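Local coordinates for ferric-siderophore receptor protein (Streptomyces coelicolor, PDB 2X4L) that probably binds ferric siderophores outside the cell membrane and hands them to a transporter for iron uptake, at residues D80-D85 against D266-T271; V49-V54 against T124-P129; A187-A192 against E223-L228; Y212-N217 against I294-E299; Q157-L162 against P300-D305. All coordinates share one frame; numbering follows the deposited sequence.

Contact 1: D80-D85 against D266-T271; sequences DVQAGD and DDRAST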
# COMPACT_ATOMS: atom_id res chain seq x y z
N ASP A 80 -3.45 11.06 7.08
CA ASP A 80 -2.52 9.93 7.14
C ASP A 80 -1.91 9.74 5.74
O ASP A 80 -2.57 10.09 4.77
CB ASP A 80 -3.33 8.69 7.56
CG ASP A 80 -2.42 7.50 7.84
OD1 ASP A 80 -1.95 7.43 9.06
OD2 ASP A 80 -2.17 6.68 6.91
N VAL A 81 -0.75 9.11 5.67
CA VAL A 81 -0.20 8.79 4.35
C VAL A 81 -1.16 7.99 3.51
O VAL A 81 -1.28 8.25 2.28
CB VAL A 81 1.11 8.04 4.56
CG1 VAL A 81 0.94 6.70 5.16
CG2 VAL A 81 1.77 7.86 3.13
N GLN A 82 -1.98 7.08 4.10
CA GLN A 82 -2.89 6.29 3.27
C GLN A 82 -4.11 7.04 2.80
O GLN A 82 -4.83 6.54 1.99
CB GLN A 82 -3.33 5.03 4.10
CG GLN A 82 -2.07 4.07 4.39
CD GLN A 82 -2.50 2.72 4.84
OE1 GLN A 82 -3.02 1.90 4.00
NE2 GLN A 82 -2.40 2.47 6.07
N ALA A 83 -4.28 8.29 3.24
CA ALA A 83 -5.40 9.08 2.77
C ALA A 83 -5.01 9.85 1.48
O ALA A 83 -5.83 10.47 0.88
CB ALA A 83 -5.85 10.10 3.89
N GLY A 84 -3.74 9.85 1.08
CA GLY A 84 -3.36 10.57 -0.19
C GLY A 84 -3.85 12.00 -0.12
O GLY A 84 -3.59 12.71 0.88
N ASP A 85 -4.54 12.36 -1.18
CA ASP A 85 -4.99 13.75 -1.32
C ASP A 85 -6.47 13.88 -0.96
O ASP A 85 -7.01 14.94 -1.20
CB ASP A 85 -4.72 14.34 -2.74
CG ASP A 85 -3.26 14.44 -3.03
OD1 ASP A 85 -2.52 14.91 -2.13
OD2 ASP A 85 -2.88 14.06 -4.19
N ASP A 266 8.60 0.72 6.34
CA ASP A 266 7.15 0.84 6.38
C ASP A 266 6.76 2.23 6.92
O ASP A 266 7.20 2.66 8.02
CB ASP A 266 6.67 -0.24 7.36
CG ASP A 266 5.17 -0.54 7.29
OD1 ASP A 266 4.36 0.26 6.86
OD2 ASP A 266 4.90 -1.67 7.77
N ASP A 267 5.86 2.86 6.18
CA ASP A 267 5.39 4.19 6.49
C ASP A 267 4.04 4.26 7.23
O ASP A 267 3.55 5.39 7.53
CB ASP A 267 5.31 4.98 5.21
CG ASP A 267 4.35 4.40 4.19
OD1 ASP A 267 3.72 3.38 4.38
OD2 ASP A 267 4.20 5.13 3.11
N ARG A 268 3.45 3.11 7.57
CA ARG A 268 2.06 3.18 8.05
C ARG A 268 1.88 3.57 9.49
O ARG A 268 2.82 3.43 10.29
CB ARG A 268 1.42 1.79 7.77
CG ARG A 268 1.25 1.53 6.26
CD ARG A 268 0.75 0.12 5.97
NE ARG A 268 1.73 -0.86 6.50
CZ ARG A 268 1.37 -2.02 6.98
NH1 ARG A 268 0.10 -2.48 6.83
NH2 ARG A 268 2.31 -2.74 7.56
N ALA A 269 0.65 3.98 9.84
CA ALA A 269 0.31 4.46 11.18
C ALA A 269 0.66 3.55 12.33
O ALA A 269 0.94 4.05 13.43
CB ALA A 269 -1.23 4.77 11.20
N SER A 270 0.59 2.30 12.10
CA SER A 270 0.80 1.39 13.23
C SER A 270 2.31 1.10 13.50
O SER A 270 2.60 0.27 14.36
CB SER A 270 0.08 0.08 12.86
OG SER A 270 0.36 -0.31 11.44
N THR A 271 3.18 1.68 12.71
CA THR A 271 4.58 1.28 12.72
C THR A 271 5.48 2.47 13.12
O THR A 271 5.12 3.63 12.95
CB THR A 271 5.03 0.79 11.31
OG1 THR A 271 5.17 1.90 10.42
CG2 THR A 271 3.99 -0.15 10.73
O HOH W 1 -1.11 4.26 7.74
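Asp-80 and Ala-269 meet directly and through a water. Asp-80 OD1 lies 3.5 Å from Ala-269 CB, while the water donates to Asp-80 OD2 and accepts from Ala-269 N, 2.8 Å each. Asp-80 OD2 also takes an almost straight bond (172°) from Gln-82 N, on its anti side, closing an Asx turn that opens the 3-10 segment 81-83. Val-81 stands nearly square to Asp-267, its CG2 3.7 Å from Asp-267 OD2, an oxygen hydrogen-bonded to Ser-297 OG. The amide end of Gln-82 slants over the CG and CD methylenes of Arg-268. Arg-268 grips Asp-266 side-on, in the guanidinium plane: NE meets OD1 and NH2 meets OD2, both through syn lone pairs. Arg-268 NH1 bridges to Glu-299. With an alanine at Arg-268, Asp-266 and Glu-299 would probably lose their shared cation and Gln-82 the methylenes it rests on. Two loops, one from each lobe, meeting in this way are consistent with the cleft of a bilobal, class III-type binding protein.

Contact 2: V49-V54 against T124-P129; sequences VAFTGV and TLWSVP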
# COMPACT_ATOMS: atom_id res chain seq x y z
N VAL A 49 -18.39 3.55 -0.08
CA VAL A 49 -17.55 3.51 1.11
C VAL A 49 -16.34 2.70 0.82
O VAL A 49 -16.45 1.65 0.18
CB VAL A 49 -18.37 2.94 2.30
CG1 VAL A 49 -17.50 2.64 3.52
CG2 VAL A 49 -19.55 3.89 2.66
N ALA A 50 -15.18 3.18 1.21
CA ALA A 50 -13.96 2.45 0.87
C ALA A 50 -12.91 2.45 1.98
O ALA A 50 -12.83 3.41 2.77
CB ALA A 50 -13.34 3.10 -0.40
N PHE A 51 -12.05 1.46 1.99
CA PHE A 51 -10.87 1.50 2.81
C PHE A 51 -10.15 2.83 2.44
O PHE A 51 -10.11 3.20 1.27
CB PHE A 51 -9.99 0.30 2.47
CG PHE A 51 -8.67 0.34 3.21
CD1 PHE A 51 -8.67 0.17 4.58
CD2 PHE A 51 -7.48 0.48 2.51
CE1 PHE A 51 -7.48 0.24 5.30
CE2 PHE A 51 -6.28 0.55 3.23
CZ PHE A 51 -6.27 0.42 4.64
N THR A 52 -9.58 3.48 3.48
CA THR A 52 -9.00 4.79 3.22
C THR A 52 -8.07 4.77 2.00
O THR A 52 -8.11 5.68 1.18
CB THR A 52 -8.28 5.26 4.44
OG1 THR A 52 -9.29 5.33 5.47
CG2 THR A 52 -7.69 6.68 4.20
N GLY A 53 -7.17 3.77 1.90
CA GLY A 53 -6.18 3.77 0.79
C GLY A 53 -6.85 3.61 -0.56
O GLY A 53 -6.28 4.09 -1.57
N VAL A 54 -7.96 2.90 -0.61
CA VAL A 54 -8.73 2.76 -1.86
C VAL A 54 -9.46 4.06 -2.19
O VAL A 54 -9.41 4.60 -3.32
CB VAL A 54 -9.73 1.58 -1.76
CG1 VAL A 54 -10.69 1.58 -2.98
CG2 VAL A 54 -8.92 0.28 -1.70
N THR A 124 -10.32 -12.22 1.95
CA THR A 124 -10.66 -11.47 3.15
C THR A 124 -10.70 -9.95 2.86
O THR A 124 -9.75 -9.41 2.24
CB THR A 124 -9.62 -11.71 4.19
OG1 THR A 124 -9.56 -13.11 4.50
CG2 THR A 124 -9.92 -10.98 5.52
N LEU A 125 -11.80 -9.28 3.22
CA LEU A 125 -11.89 -7.81 2.94
C LEU A 125 -10.98 -7.05 3.90
O LEU A 125 -11.22 -7.05 5.12
CB LEU A 125 -13.34 -7.33 3.05
CG LEU A 125 -14.31 -7.98 2.03
CD1 LEU A 125 -15.71 -7.39 2.23
CD2 LEU A 125 -13.78 -7.80 0.62
N TRP A 126 -9.94 -6.42 3.35
CA TRP A 126 -8.94 -5.78 4.24
C TRP A 126 -9.55 -4.66 5.06
O TRP A 126 -10.29 -3.77 4.55
CB TRP A 126 -7.87 -5.17 3.34
CG TRP A 126 -6.70 -4.54 4.09
CD1 TRP A 126 -6.32 -3.25 3.98
CD2 TRP A 126 -5.71 -5.19 4.93
NE1 TRP A 126 -5.15 -3.05 4.71
CE2 TRP A 126 -4.74 -4.23 5.24
CE3 TRP A 126 -5.51 -6.53 5.36
CZ2 TRP A 126 -3.64 -4.51 6.03
CZ3 TRP A 126 -4.39 -6.83 6.16
CH2 TRP A 126 -3.46 -5.81 6.46
N SER A 127 -9.32 -4.75 6.35
CA SER A 127 -9.66 -3.73 7.34
C SER A 127 -11.14 -3.75 7.77
O SER A 127 -11.53 -2.94 8.63
CB SER A 127 -9.25 -2.30 6.84
OG SER A 127 -9.09 -1.40 7.96
N VAL A 128 -11.96 -4.62 7.20
CA VAL A 128 -13.36 -4.74 7.62
C VAL A 128 -13.26 -5.59 8.88
O VAL A 128 -12.69 -6.69 8.85
CB VAL A 128 -14.23 -5.41 6.54
CG1 VAL A 128 -15.63 -5.62 7.08
CG2 VAL A 128 -14.34 -4.50 5.34
N PRO A 129 -13.80 -5.10 10.02
CA PRO A 129 -13.61 -5.84 11.27
C PRO A 129 -14.11 -7.26 11.15
O PRO A 129 -15.25 -7.47 10.73
CB PRO A 129 -14.37 -5.05 12.30
CG PRO A 129 -14.72 -3.75 11.71
CD PRO A 129 -14.47 -3.79 10.19
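Phe-51 and Ser-127 mark the closest approach of the backbones, with 7.0 Å between their CA atoms. Strand 49-51 ends at Phe-51, which takes the N-cap position of the helix that follows. Opposite it, Leu-125 to Val-128 form a type II beta turn, in which Ser-127 occupies the third place with a positive phi of 80°. The turn presents two consecutive side chains to one phenyl ring. Phe-51 CG is anti to its own backbone N (chi1 175°), which carries the ring out toward the turn. Trp-126 meets it in a T-shaped stack: the five-membered ring points its CD1 edge at the centre of one Phe-51 face, 3.7 Å above the plane. The centroids of the Phe-51 ring and the Trp-126 five-membered ring are 4.8 Å apart. Their planes stand at 70°. Ser-127 CB approaches obliquely, 3.4 Å from Phe-51 CD1, while Ser-127 OG bonds to Gly-99 N. Trp-126 NE1 is hydrogen-bonded to Glu-299 OE1. An alanine in place of Phe-51 would probably open a gap beneath the indole edge and take one packing partner from Ser-127 CB. Strand 48-51 is central in the parallel five-stranded sheet, between strands 67-69 and 113-118; Phe-51 touches Thr-116 of the latter, and the Trp-126 carbonyl accepts from the hydroxyl of that same threonine.

Contact 3: A187-A192 against E223-L228; sequences ARLRAA and EYFKAL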
# COMPACT_ATOMS: atom_id res chain seq x y z
N ALA A 187 10.91 2.94 -15.78
CA ALA A 187 12.17 2.83 -16.55
C ALA A 187 13.35 3.42 -15.77
O ALA A 187 14.47 2.90 -15.90
CB ALA A 187 12.00 3.54 -17.88
N ARG A 188 13.11 4.50 -15.01
CA ARG A 188 14.18 5.08 -14.23
C ARG A 188 14.66 4.06 -13.19
O ARG A 188 15.90 3.87 -13.05
CB ARG A 188 13.64 6.31 -13.50
CG ARG A 188 14.70 6.97 -12.55
CD ARG A 188 14.04 8.07 -11.65
NE ARG A 188 15.08 8.56 -10.77
CZ ARG A 188 14.83 9.53 -9.89
NH1 ARG A 188 13.59 10.05 -9.85
NH2 ARG A 188 15.80 10.04 -9.11
N LEU A 189 13.78 3.33 -12.50
CA LEU A 189 14.24 2.35 -11.49
C LEU A 189 14.92 1.20 -12.17
O LEU A 189 15.94 0.74 -11.69
CB LEU A 189 13.01 1.87 -10.69
CG LEU A 189 13.35 0.83 -9.63
CD1 LEU A 189 14.44 1.37 -8.57
CD2 LEU A 189 12.05 0.47 -8.92
N ARG A 190 14.43 0.80 -13.34
CA ARG A 190 15.13 -0.27 -14.07
C ARG A 190 16.54 0.12 -14.41
O ARG A 190 17.48 -0.70 -14.24
CB ARG A 190 14.39 -0.68 -15.36
CG ARG A 190 15.01 -1.85 -16.07
CD ARG A 190 14.29 -2.20 -17.39
NE ARG A 190 12.90 -2.59 -17.19
CZ ARG A 190 11.80 -1.88 -17.49
NH1 ARG A 190 11.86 -0.63 -18.00
NH2 ARG A 190 10.58 -2.41 -17.32
N ALA A 191 16.69 1.37 -14.86
CA ALA A 191 18.06 1.88 -15.22
C ALA A 191 18.94 1.98 -13.97
O ALA A 191 20.10 1.61 -14.02
CB ALA A 191 17.94 3.28 -15.90
N ALA A 192 18.34 2.47 -12.87
CA ALA A 192 19.14 2.65 -11.65
C ALA A 192 19.66 1.26 -11.20
O ALA A 192 20.77 1.11 -10.73
CB ALA A 192 18.30 3.31 -10.59
N GLU A 223 7.45 -7.09 -5.34
CA GLU A 223 7.55 -8.02 -6.48
C GLU A 223 7.81 -7.21 -7.73
O GLU A 223 8.61 -7.65 -8.62
CB GLU A 223 6.23 -8.83 -6.65
CG GLU A 223 6.15 -9.98 -5.67
CD GLU A 223 5.15 -11.00 -6.13
OE1 GLU A 223 4.79 -11.01 -7.39
OE2 GLU A 223 4.70 -11.84 -5.27
N TYR A 224 7.21 -6.02 -7.85
CA TYR A 224 7.42 -5.22 -9.05
C TYR A 224 8.88 -4.65 -9.05
O TYR A 224 9.57 -4.74 -10.08
CB TYR A 224 6.39 -4.07 -9.12
CG TYR A 224 6.47 -3.26 -10.37
CD1 TYR A 224 6.50 -3.84 -11.59
CD2 TYR A 224 6.41 -1.82 -10.31
CE1 TYR A 224 6.46 -3.08 -12.76
CE2 TYR A 224 6.48 -1.10 -11.48
CZ TYR A 224 6.42 -1.70 -12.68
OH TYR A 224 6.42 -1.00 -13.96
N PHE A 225 9.29 -4.10 -7.93
CA PHE A 225 10.67 -3.54 -7.84
C PHE A 225 11.70 -4.65 -8.17
O PHE A 225 12.69 -4.42 -8.91
CB PHE A 225 10.98 -2.99 -6.42
CG PHE A 225 10.06 -1.91 -5.97
CD1 PHE A 225 9.38 -1.09 -6.85
CD2 PHE A 225 9.91 -1.75 -4.58
CE1 PHE A 225 8.49 -0.07 -6.37
CE2 PHE A 225 9.07 -0.78 -4.07
CZ PHE A 225 8.40 0.07 -4.93
N LYS A 226 11.48 -5.85 -7.65
CA LYS A 226 12.36 -7.00 -7.98
C LYS A 226 12.37 -7.33 -9.48
O LYS A 226 13.42 -7.55 -10.06
CB LYS A 226 11.95 -8.25 -7.17
CG LYS A 226 12.89 -9.45 -7.46
CD LYS A 226 12.69 -10.66 -6.56
CE LYS A 226 13.99 -11.65 -6.43
NZ LYS A 226 15.14 -11.34 -5.45
N ALA A 227 11.19 -7.30 -10.09
CA ALA A 227 11.07 -7.57 -11.54
C ALA A 227 11.83 -6.53 -12.33
O ALA A 227 12.35 -6.87 -13.43
CB ALA A 227 9.57 -7.59 -11.89
N LEU A 228 11.90 -5.28 -11.80
CA LEU A 228 12.60 -4.19 -12.51
C LEU A 228 14.09 -4.29 -12.24
O LEU A 228 14.90 -3.55 -12.86
CB LEU A 228 12.09 -2.82 -12.03
CG LEU A 228 10.60 -2.56 -12.40
CD1 LEU A 228 10.14 -1.25 -11.75
CD2 LEU A 228 10.52 -2.37 -13.90
O HOH W 2 17.32 -3.40 -14.13
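Leu-189 and Arg-190 reach Leu-228 by different torsions. Leu-189 holds CG anti to its backbone N (chi1 179°) and sends CD2 forward from the helix. Arg-190 shares that first torsion and stays extended through chi2, then bends at chi3 (-62°), which swings its guanidinium across Leu-228. Leu-228 divides its two methyls between them: CD1 lies 3.8 Å from Leu-189 CD2, and CD2 sits over one face of the guanidinium, 3.4 Å from Arg-190 NH2. The same CD1 methyl rests on a face of the Tyr-224 ring, displaced toward its rim. Leu-189 CD2 is shared as well, since it also meets Phe-225 CD1 at 3.7 Å; the leucine stands about square to both of its partners. This is packing between the long helix 173-195, probably the one that links the two lobes, as in class III binding proteins, and the end of the short helix 220-227. Helix 304-320 adds to the apolar packing, with Leu-311 against Leu-189 and Leu-314 against Phe-225. The main chains come very close here, with the CA atoms of Arg-190 and Leu-228 only 4.9 Å apart. Arg-190 CA points its hydrogen at Leu-228 O, 3.5 Å away, with an angle of 155° at the hydrogen. A single water donates to Leu-228 O and to Arg-190 O at 2.7 Å each, tying together two carbonyls that cannot bond to one another.

Contact 4: Y212-N217 against I294-E299; sequences YVSGTN and IARSPE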
# COMPACT_ATOMS: atom_id res chain seq x y z
N TYR A 212 10.64 -6.24 11.51
CA TYR A 212 10.23 -7.27 10.50
C TYR A 212 10.96 -7.04 9.17
O TYR A 212 10.88 -5.93 8.64
CB TYR A 212 8.75 -7.16 10.29
CG TYR A 212 7.92 -7.23 11.54
CD1 TYR A 212 7.84 -8.42 12.15
CD2 TYR A 212 7.30 -6.12 12.09
CE1 TYR A 212 7.12 -8.59 13.34
CE2 TYR A 212 6.52 -6.24 13.25
CZ TYR A 212 6.49 -7.50 13.85
OH TYR A 212 5.77 -7.66 15.01
N VAL A 213 11.59 -8.08 8.65
CA VAL A 213 12.30 -7.98 7.34
C VAL A 213 11.39 -8.68 6.36
O VAL A 213 11.16 -9.88 6.42
CB VAL A 213 13.67 -8.63 7.33
CG1 VAL A 213 14.30 -8.35 6.00
CG2 VAL A 213 14.58 -8.00 8.41
N SER A 214 10.92 -7.95 5.37
CA SER A 214 10.08 -8.57 4.32
C SER A 214 10.95 -9.16 3.25
O SER A 214 11.98 -8.59 2.81
CB SER A 214 9.19 -7.49 3.63
OG SER A 214 8.15 -7.11 4.51
N GLY A 215 10.47 -10.27 2.69
CA GLY A 215 10.94 -10.76 1.41
C GLY A 215 10.12 -10.12 0.30
O GLY A 215 9.08 -9.52 0.56
N THR A 216 10.59 -10.25 -0.94
CA THR A 216 9.92 -9.64 -2.08
C THR A 216 8.63 -10.36 -2.47
O THR A 216 7.69 -9.75 -2.96
CB THR A 216 10.85 -9.58 -3.31
OG1 THR A 216 11.34 -10.89 -3.61
CG2 THR A 216 12.02 -8.65 -3.05
N ASN A 217 8.60 -11.67 -2.24
CA ASN A 217 7.45 -12.49 -2.61
C ASN A 217 6.20 -12.18 -1.78
O ASN A 217 6.26 -12.13 -0.55
CB ASN A 217 7.79 -13.98 -2.51
CG ASN A 217 6.71 -14.86 -3.11
OD1 ASN A 217 6.28 -14.65 -4.24
ND2 ASN A 217 6.27 -15.86 -2.35
N ILE A 294 14.89 5.29 3.33
CA ILE A 294 13.73 5.97 2.83
C ILE A 294 12.48 5.30 3.23
O ILE A 294 12.53 4.21 3.85
CB ILE A 294 13.78 6.06 1.27
CG1 ILE A 294 13.79 4.70 0.59
CG2 ILE A 294 14.96 6.97 0.82
CD1 ILE A 294 13.39 4.79 -0.94
N ALA A 295 11.31 5.77 2.81
CA ALA A 295 10.04 5.07 3.09
C ALA A 295 9.78 3.95 2.11
O ALA A 295 10.22 3.99 0.95
CB ALA A 295 8.90 6.09 3.02
N ARG A 296 9.06 2.95 2.61
CA ARG A 296 8.38 2.00 1.82
C ARG A 296 6.87 2.15 2.12
O ARG A 296 6.55 2.32 3.31
CB ARG A 296 8.74 0.56 2.24
CG ARG A 296 7.94 -0.50 1.41
CD ARG A 296 8.16 -1.96 1.91
NE ARG A 296 7.23 -2.79 1.17
CZ ARG A 296 6.77 -3.95 1.62
NH1 ARG A 296 7.13 -4.42 2.85
NH2 ARG A 296 5.80 -4.57 0.90
N SER A 297 6.01 2.00 1.10
CA SER A 297 4.56 1.93 1.35
C SER A 297 4.08 0.49 1.12
O SER A 297 3.82 0.10 -0.03
CB SER A 297 3.85 2.89 0.39
OG SER A 297 4.18 4.22 0.70
N PRO A 298 4.01 -0.34 2.19
CA PRO A 298 3.60 -1.73 1.94
C PRO A 298 2.14 -1.82 1.51
O PRO A 298 1.73 -2.84 1.03
CB PRO A 298 3.80 -2.45 3.31
CG PRO A 298 4.78 -1.50 4.01
CD PRO A 298 4.31 -0.09 3.60
N GLU A 299 1.38 -0.74 1.69
CA GLU A 299 -0.01 -0.64 1.12
C GLU A 299 0.00 0.52 0.12
O GLU A 299 -0.47 1.64 0.44
CB GLU A 299 -1.03 -0.35 2.19
CG GLU A 299 -1.13 -1.57 3.16
CD GLU A 299 -2.27 -1.42 4.13
OE1 GLU A 299 -3.40 -1.09 3.71
OE2 GLU A 299 -2.03 -1.59 5.36
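Ser-214 and Arg-296 link side chains from two strands of the mixed sheet in the carboxy-terminal lobe that are not neighbours. Strand 210-214 pairs with 200-206, strand 293-296 pairs with 262-266, and these two inner strands pair with each other, so two strands, 200-206 and 262-266, come between them in the pairing order. The backbones stay well apart, the nearest CA atoms, those of Ser-214 and Pro-298, being 9.7 Å from each other. One long side chain bridges the distance. Arg-296 leaves its strand with CG anti to the backbone N (chi1 178°) and runs extended through to NE, delivering the guanidinium to the serine. There NH1 donates to Ser-214 OG, which lies at the guanidinium edge and near its plane; at 3.3 Å and an N-H...O angle of 125° the bond is weak. The firmer grip comes from helix 220-227, where Asp-221 forms a salt bridge with Arg-296 NH2, probably offsetting a charge buried within the lobe. Leu-222 of that helix touches both Ser-214 and Arg-296, so the helix packs against both residues and salt-bridges the arginine. Pro-298, just past the strand, folds back over the flat group: its CB stands 3.7 Å above the guanidinium plane of Arg-296, over the centre. Beside the weak bond, Ser-214 CB comes within 3.8 Å of Arg-296 NH1.

Contact 5: Q157-L162 against P300-D305; sequences QRMWEL and PILSYD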
# COMPACT_ATOMS: atom_id res chain seq x y z
N GLN A 157 -3.82 -1.48 -12.72
CA GLN A 157 -4.73 -1.42 -13.85
C GLN A 157 -6.14 -1.85 -13.42
O GLN A 157 -7.09 -1.25 -13.96
CB GLN A 157 -4.17 -2.17 -14.97
CG GLN A 157 -4.02 -3.60 -14.81
CD GLN A 157 -3.96 -4.23 -16.19
OE1 GLN A 157 -2.88 -4.67 -16.64
NE2 GLN A 157 -5.09 -4.20 -16.90
N ARG A 158 -6.28 -2.77 -12.43
CA ARG A 158 -7.64 -3.25 -11.96
C ARG A 158 -8.38 -2.02 -11.31
O ARG A 158 -9.58 -1.73 -11.51
CB ARG A 158 -7.54 -4.41 -10.96
CG ARG A 158 -7.00 -5.77 -11.55
CD ARG A 158 -8.03 -6.36 -12.53
NE ARG A 158 -9.11 -7.00 -11.76
CZ ARG A 158 -10.41 -6.87 -11.98
NH1 ARG A 158 -10.91 -6.07 -12.95
NH2 ARG A 158 -11.20 -7.59 -11.21
N MET A 159 -7.65 -1.24 -10.47
CA MET A 159 -8.22 -0.03 -9.85
C MET A 159 -8.58 1.06 -10.88
O MET A 159 -9.59 1.78 -10.72
CB MET A 159 -7.22 0.53 -8.83
CG MET A 159 -7.82 1.70 -7.95
SD MET A 159 -9.24 1.17 -6.91
CE MET A 159 -8.34 0.32 -5.63
N TRP A 160 -7.74 1.21 -11.92
CA TRP A 160 -8.06 2.09 -13.02
C TRP A 160 -9.36 1.69 -13.70
O TRP A 160 -10.24 2.55 -13.95
CB TRP A 160 -6.88 2.06 -13.95
CG TRP A 160 -7.03 2.62 -15.29
CD1 TRP A 160 -7.88 2.21 -16.27
CD2 TRP A 160 -6.20 3.62 -15.87
NE1 TRP A 160 -7.74 2.97 -17.38
CE2 TRP A 160 -6.68 3.83 -17.19
CE3 TRP A 160 -5.16 4.41 -15.39
CZ2 TRP A 160 -6.13 4.78 -18.05
CZ3 TRP A 160 -4.58 5.33 -16.25
CH2 TRP A 160 -5.07 5.51 -17.58
N GLU A 161 -9.51 0.40 -14.01
CA GLU A 161 -10.77 -0.07 -14.62
C GLU A 161 -11.96 0.25 -13.70
O GLU A 161 -13.04 0.64 -14.21
CB GLU A 161 -10.68 -1.59 -14.90
CG GLU A 161 -9.61 -1.86 -15.95
CD GLU A 161 -9.10 -3.31 -16.06
OE1 GLU A 161 -9.59 -4.21 -15.33
OE2 GLU A 161 -8.23 -3.57 -16.98
N LEU A 162 -11.80 0.02 -12.38
CA LEU A 162 -12.89 0.27 -11.46
C LEU A 162 -13.22 1.75 -11.44
O LEU A 162 -14.40 2.13 -11.59
CB LEU A 162 -12.43 -0.19 -10.06
CG LEU A 162 -13.40 0.12 -8.90
CD1 LEU A 162 -14.76 -0.51 -9.19
CD2 LEU A 162 -12.85 -0.45 -7.61
N PRO A 300 0.55 0.35 -1.07
CA PRO A 300 0.48 1.44 -2.07
C PRO A 300 -0.96 1.86 -2.23
O PRO A 300 -1.91 1.04 -2.16
CB PRO A 300 0.97 0.76 -3.37
CG PRO A 300 1.94 -0.31 -2.83
CD PRO A 300 1.23 -0.87 -1.61
N ILE A 301 -1.14 3.17 -2.44
CA ILE A 301 -2.42 3.71 -2.89
C ILE A 301 -2.43 3.46 -4.37
O ILE A 301 -1.55 3.88 -5.13
CB ILE A 301 -2.47 5.21 -2.61
CG1 ILE A 301 -2.41 5.51 -1.10
CG2 ILE A 301 -3.68 5.82 -3.30
CD1 ILE A 301 -2.04 7.01 -0.80
N LEU A 302 -3.45 2.72 -4.80
CA LEU A 302 -3.49 2.14 -6.16
C LEU A 302 -3.93 3.15 -7.28
O LEU A 302 -4.85 2.86 -8.05
CB LEU A 302 -4.30 0.87 -6.11
CG LEU A 302 -3.73 -0.26 -5.25
CD1 LEU A 302 -4.77 -1.36 -5.06
CD2 LEU A 302 -2.44 -0.76 -5.87
N SER A 303 -3.28 4.32 -7.28
CA SER A 303 -3.32 5.23 -8.42
C SER A 303 -1.92 5.38 -8.98
O SER A 303 -0.94 5.25 -8.28
CB SER A 303 -3.88 6.61 -8.08
OG SER A 303 -3.01 7.25 -7.18
N TYR A 304 -1.85 5.61 -10.28
CA TYR A 304 -0.50 5.86 -10.84
C TYR A 304 0.14 7.04 -10.17
O TYR A 304 1.38 6.98 -9.90
CB TYR A 304 -0.54 6.02 -12.40
CG TYR A 304 -0.94 4.71 -13.06
CD1 TYR A 304 -0.06 3.61 -13.11
CD2 TYR A 304 -2.26 4.53 -13.54
CE1 TYR A 304 -0.46 2.36 -13.67
CE2 TYR A 304 -2.64 3.31 -14.09
CZ TYR A 304 -1.74 2.28 -14.20
OH TYR A 304 -2.13 1.09 -14.72
N ASP A 305 -0.62 8.06 -9.83
CA ASP A 305 -0.10 9.24 -9.21
C ASP A 305 0.63 8.88 -7.92
O ASP A 305 1.68 9.44 -7.61
CB ASP A 305 -1.30 10.15 -8.92
CG ASP A 305 -0.90 11.33 -8.28
OD1 ASP A 305 -0.91 12.37 -8.92
OD2 ASP A 305 -0.42 11.17 -7.16
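Trp-160 and Tyr-304 meet rim to rim, neither ring lying over the face of the other. Their planes are inclined at 74°, but the modelled rings come closer than carbons can, so the exact spacing is doubtful. Trp-160 CD2 lies in the plane of the Tyr-304 ring, at its edge, while Phe-182 of helix 173-195 makes an edge-to-face pair with the same tyrosine. Farther along, Tyr-304 OH reaches the helix backbone, 3.7 Å from Gln-157 N. The contact sets helix 153-165 against the start of helix 304-320, which is N-capped by Ser-303 through the backbone N of Lys-306. Just ahead of that cap, Leu-302 is the centre of an inverse gamma turn, with Ser-303 N bonded to Ile-301 O at 2.8 Å. Met-159 crosses Leu-302 at about a right angle. Its CG, anti to the backbone N (chi1 -171°), comes 3.2 Å from Leu-302 O, and bends at chi2 and chi3 turn CE to 4.0 Å from Leu-302 CD1. On the helix itself, Glu-161 OE1 sits in the guanidinium plane of Arg-158 in a salt bridge, and Glu-161 OE2 accepts from Gln-157 NE2 at 3.2 Å.

Along the chain, contact 2 closes before contacts 3 and 4 open; contact 1 crosses contacts 2, 4 and 5 and encloses contact 3; contact 5 encloses contacts 3 and 4. Contact 2 belongs to the parallel sheet of one lobe, contact 4 to the mixed sheet of the other, with centres about 20 Å apart. Contact 1 lies between them, its centre about 14 Å from that of contact 2 and about 13 Å from that of contact 4. Glu-299 ties these three together through Arg-268 and Trp-126. Contact 3 uses helix 173-195 and contact 5 the start of helix 304-320, centres about 19 Å apart. Lobes faced across a cleft and backed by helices fit a ferric-siderophore receptor.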